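Local atomic coordinates of kappa-carrageenase (Pseudoalteromonas carrageenovora, PDB entry 1DYP), a protein that catalyses the endohydrolysis of the beta-1,4 linkages between D-galactose 4-sulfate and 3,6-anhydro-D-galactose in kappa-carrageenans, acting as a family 16 glycoside hydrolase. Residues L227-Q239 with S248-V262. The protein carries 1 engineered substitution. Numbering follows the deposited sequence.
Sequences LTLSQGLRAPHTQ and SANKSAEGFPTSMEV
The His237 ring takes the edge of Phe256 toward its face, an offset edge-to-face pair with planes at 71° and centroids 5.3 Å apart. Pro236 CG lies over one face of the imidazole, toward the rim. At the imidazole edge stands the Asn250 carbonyl. Ala253 O lies in plane at the edge of the Phe256 ring. His237 ND1 donates to Asn250 O (2.8 Å) almost straight, at 170°. The acceptor lies in the ring plane, but ND1 sits above the carbonyl plane. The Asn250 amide stands nearly perpendicular to the imidazole, and its OD1 accepts from Ser252 N in an Asx turn. With CG anti to the carbonyl carbon (chi1 -50°), the His237 side chain reaches Asn250 although its CB points away. With an alanine here, Asn250 O would probably lose this donor and the edge of Phe256 its aromatic partner. Tyr84 meets both rings.

Next to this pair, Ser248 OG donates to Pro236 O (2.6 Å) and accepts from Asn250 N, forming an ST turn. Ser248 N also bonds His237 O.

Further along, strands 227-233 and 258-262 face each other antiparallel, their axes 8.0 Å apart. Gln231 OE1 runs alongside CB of Met260, a selenomethionine. Gln231 NE2 makes a weak bond to Thr258 O (3.1 Å) and a second bond to Thr59. Met260 SE rests 3.3 Å from Ser230 O. Leu229 and Val262 meet tip to tip, CD1 to CG1 at 3.9 Å.

These strands pack face to face in the beta-sandwich of the GH16 catalytic domain. Ser230 bonds Trp118 near the active site, and Arg234, important for substrate recognition, begins the turn to His237. Directed bonds to Ser248 and Asn250 thus fix the 234-237 turn and the imidazole, while the strands rely mainly on apolar contacts and one weak amide bond.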
# COMPACT_ATOMS: atom_id res chain seq x y z
N LEU A 227 1.36 6.94 -5.71
CA LEU A 227 0.91 5.57 -5.95
C LEU A 227 2.04 4.61 -5.60
O LEU A 227 3.15 4.74 -6.11
CB LEU A 227 0.49 5.40 -7.40
CG LEU A 227 -0.30 4.13 -7.69
CD1 LEU A 227 -1.56 4.09 -6.82
CD2 LEU A 227 -0.67 4.11 -9.17
N THR A 228 1.74 3.63 -4.76
CA THR A 228 2.77 2.72 -4.29
C THR A 228 2.45 1.23 -4.33
O THR A 228 1.33 0.80 -4.08
CB THR A 228 3.14 3.10 -2.84
OG1 THR A 228 3.33 4.52 -2.76
CG2 THR A 228 4.41 2.40 -2.39
N LEU A 229 3.48 0.45 -4.64
CA LEU A 229 3.40 -1.01 -4.66
C LEU A 229 4.52 -1.39 -3.70
O LEU A 229 5.66 -0.95 -3.86
CB LEU A 229 3.68 -1.56 -6.06
CG LEU A 229 2.57 -1.30 -7.08
CD1 LEU A 229 3.12 -1.39 -8.50
CD2 LEU A 229 1.45 -2.31 -6.87
N SER A 230 4.21 -2.18 -2.68
CA SER A 230 5.24 -2.56 -1.72
C SER A 230 4.83 -3.79 -0.95
O SER A 230 3.66 -4.16 -0.93
CB SER A 230 5.48 -1.42 -0.73
OG SER A 230 4.30 -1.15 0.02
N GLN A 231 5.81 -4.44 -0.33
CA GLN A 231 5.52 -5.62 0.46
C GLN A 231 6.04 -5.39 1.87
O GLN A 231 7.23 -5.15 2.08
CB GLN A 231 6.16 -6.86 -0.16
CG GLN A 231 5.83 -8.13 0.58
CD GLN A 231 6.03 -9.36 -0.27
OE1 GLN A 231 5.18 -9.71 -1.09
NE2 GLN A 231 7.17 -10.02 -0.09
N GLY A 232 5.13 -5.44 2.84
CA GLY A 232 5.53 -5.22 4.22
C GLY A 232 5.64 -6.50 5.02
O GLY A 232 5.19 -7.56 4.59
N LEU A 233 6.23 -6.39 6.20
CA LEU A 233 6.41 -7.53 7.09
C LEU A 233 5.23 -7.59 8.05
O LEU A 233 4.66 -6.56 8.42
CB LEU A 233 7.72 -7.37 7.87
CG LEU A 233 8.34 -8.60 8.51
CD1 LEU A 233 8.81 -9.59 7.43
CD2 LEU A 233 9.52 -8.17 9.38
N ARG A 234 4.87 -8.81 8.46
CA ARG A 234 3.74 -9.01 9.37
C ARG A 234 4.02 -10.15 10.34
O ARG A 234 5.08 -10.78 10.29
CB ARG A 234 2.47 -9.33 8.57
CG ARG A 234 2.00 -8.22 7.64
CD ARG A 234 1.50 -7.01 8.42
NE ARG A 234 0.84 -6.02 7.57
CZ ARG A 234 1.47 -5.03 6.94
NH1 ARG A 234 2.78 -4.89 7.06
NH2 ARG A 234 0.78 -4.18 6.20
N ALA A 235 3.06 -10.41 11.23
CA ALA A 235 3.19 -11.50 12.18
C ALA A 235 3.44 -12.75 11.33
O ALA A 235 2.88 -12.89 10.25
CB ALA A 235 1.89 -11.65 12.97
N PRO A 236 4.23 -13.70 11.84
CA PRO A 236 4.91 -13.77 13.14
C PRO A 236 6.22 -13.01 13.32
O PRO A 236 6.95 -13.27 14.28
CB PRO A 236 5.12 -15.26 13.32
CG PRO A 236 5.49 -15.68 11.92
CD PRO A 236 4.48 -14.93 11.06
N HIS A 237 6.52 -12.07 12.42
CA HIS A 237 7.78 -11.33 12.51
C HIS A 237 7.63 -9.92 13.04
O HIS A 237 8.60 -9.16 13.07
CB HIS A 237 8.42 -11.29 11.12
CG HIS A 237 8.50 -12.63 10.47
ND1 HIS A 237 9.22 -13.68 11.02
CD2 HIS A 237 7.91 -13.12 9.36
CE1 HIS A 237 9.07 -14.75 10.27
NE2 HIS A 237 8.28 -14.44 9.25
N THR A 238 6.43 -9.59 13.50
CA THR A 238 6.16 -8.26 14.00
C THR A 238 5.22 -8.24 15.19
O THR A 238 4.53 -9.22 15.48
CB THR A 238 5.50 -7.38 12.92
OG1 THR A 238 4.23 -7.96 12.57
CG2 THR A 238 6.36 -7.29 11.68
N GLN A 239 5.21 -7.09 15.86
CA GLN A 239 4.32 -6.82 16.97
C GLN A 239 3.78 -5.45 16.59
O GLN A 239 4.44 -4.71 15.85
CB GLN A 239 5.07 -6.72 18.30
CG GLN A 239 5.83 -7.97 18.71
CD GLN A 239 4.93 -9.18 18.92
OE1 GLN A 239 3.70 -9.08 18.90
NE2 GLN A 239 5.56 -10.33 19.14
N SER A 248 9.46 -8.89 16.14
CA SER A 248 9.13 -9.93 17.11
C SER A 248 10.41 -10.74 17.29
O SER A 248 11.45 -10.40 16.72
CB SER A 248 8.03 -10.84 16.58
OG SER A 248 8.52 -11.68 15.55
N ALA A 249 10.33 -11.82 18.05
CA ALA A 249 11.49 -12.67 18.28
C ALA A 249 11.64 -13.70 17.17
O ALA A 249 12.63 -14.44 17.13
CB ALA A 249 11.38 -13.36 19.64
N ASN A 250 10.66 -13.76 16.28
CA ASN A 250 10.72 -14.71 15.18
C ASN A 250 11.39 -14.06 13.99
O ASN A 250 10.81 -13.22 13.30
CB ASN A 250 9.32 -15.17 14.76
CG ASN A 250 9.35 -16.19 13.63
OD1 ASN A 250 10.18 -16.09 12.72
ND2 ASN A 250 8.44 -17.15 13.67
N LYS A 251 12.65 -14.43 13.75
CA LYS A 251 13.40 -13.91 12.62
C LYS A 251 13.87 -15.07 11.76
O LYS A 251 15.01 -15.13 11.32
CB LYS A 251 14.59 -13.07 13.11
CG LYS A 251 15.33 -13.66 14.30
CD LYS A 251 16.32 -12.64 14.88
CE LYS A 251 16.89 -13.12 16.20
NZ LYS A 251 17.77 -12.09 16.83
N SER A 252 12.95 -16.01 11.54
CA SER A 252 13.24 -17.19 10.74
C SER A 252 13.52 -16.84 9.29
O SER A 252 12.93 -15.91 8.74
CB SER A 252 12.06 -18.17 10.81
OG SER A 252 12.30 -19.30 10.00
N ALA A 253 14.41 -17.61 8.68
CA ALA A 253 14.77 -17.42 7.28
C ALA A 253 13.89 -18.33 6.42
O ALA A 253 13.84 -18.18 5.20
CB ALA A 253 16.24 -17.76 7.06
N GLU A 254 13.19 -19.27 7.06
CA GLU A 254 12.32 -20.18 6.34
C GLU A 254 11.19 -19.40 5.70
O GLU A 254 10.56 -18.56 6.36
CB GLU A 254 11.75 -21.24 7.29
CG GLU A 254 12.79 -21.98 8.11
CD GLU A 254 12.19 -23.10 8.93
OE1 GLU A 254 11.13 -22.88 9.55
OE2 GLU A 254 12.78 -24.20 8.97
N GLY A 255 10.93 -19.66 4.43
CA GLY A 255 9.87 -18.97 3.73
C GLY A 255 10.37 -17.71 3.05
O GLY A 255 9.60 -16.99 2.42
N PHE A 256 11.66 -17.43 3.20
CA PHE A 256 12.27 -16.26 2.57
C PHE A 256 13.44 -16.69 1.71
O PHE A 256 14.12 -17.67 2.02
CB PHE A 256 12.74 -15.26 3.63
CG PHE A 256 11.62 -14.67 4.44
CD1 PHE A 256 11.13 -15.34 5.56
CD2 PHE A 256 11.03 -13.48 4.05
CE1 PHE A 256 10.06 -14.82 6.28
CE2 PHE A 256 9.95 -12.96 4.76
CZ PHE A 256 9.47 -13.63 5.88
N PRO A 257 13.70 -15.97 0.62
CA PRO A 257 12.95 -14.79 0.17
C PRO A 257 11.58 -15.15 -0.38
O PRO A 257 11.34 -16.29 -0.80
CB PRO A 257 13.85 -14.21 -0.92
CG PRO A 257 14.43 -15.45 -1.54
CD PRO A 257 14.80 -16.28 -0.32
N THR A 258 10.67 -14.18 -0.35
CA THR A 258 9.33 -14.37 -0.87
C THR A 258 9.01 -13.06 -1.58
O THR A 258 9.40 -11.99 -1.12
CB THR A 258 8.32 -14.70 0.26
OG1 THR A 258 7.09 -15.14 -0.33
CG2 THR A 258 8.07 -13.49 1.14
N SER A 259 8.29 -13.14 -2.69
CA SER A 259 7.99 -11.94 -3.45
C SER A 259 6.60 -11.87 -4.05
O SER A 259 5.99 -12.88 -4.40
CB SER A 259 9.01 -11.80 -4.58
OG SER A 259 9.01 -12.96 -5.39
N MSE A 260 6.12 -10.64 -4.19
CA MSE A 260 4.82 -10.38 -4.78
C MSE A 260 5.23 -9.95 -6.18
O MSE A 260 6.33 -9.43 -6.38
CB MSE A 260 4.13 -9.22 -4.06
CG MSE A 260 4.86 -7.89 -4.22
SE MSE A 260 4.01 -6.40 -3.33
CE MSE A 260 2.70 -5.93 -4.65
N GLU A 261 4.35 -10.18 -7.15
CA GLU A 261 4.65 -9.79 -8.52
C GLU A 261 3.53 -8.90 -9.05
O GLU A 261 2.35 -9.14 -8.78
CB GLU A 261 4.80 -11.02 -9.41
CG GLU A 261 5.84 -12.02 -8.93
CD GLU A 261 6.16 -13.06 -9.98
OE1 GLU A 261 5.21 -13.56 -10.63
OE2 GLU A 261 7.35 -13.38 -10.16
N VAL A 262 3.91 -7.87 -9.80
CA VAL A 262 2.95 -6.95 -10.37
C VAL A 262 3.12 -6.96 -11.88
O VAL A 262 4.15 -6.56 -12.41
CB VAL A 262 3.17 -5.51 -9.86
CG1 VAL A 262 2.03 -4.62 -10.31
CG2 VAL A 262 3.27 -5.52 -8.34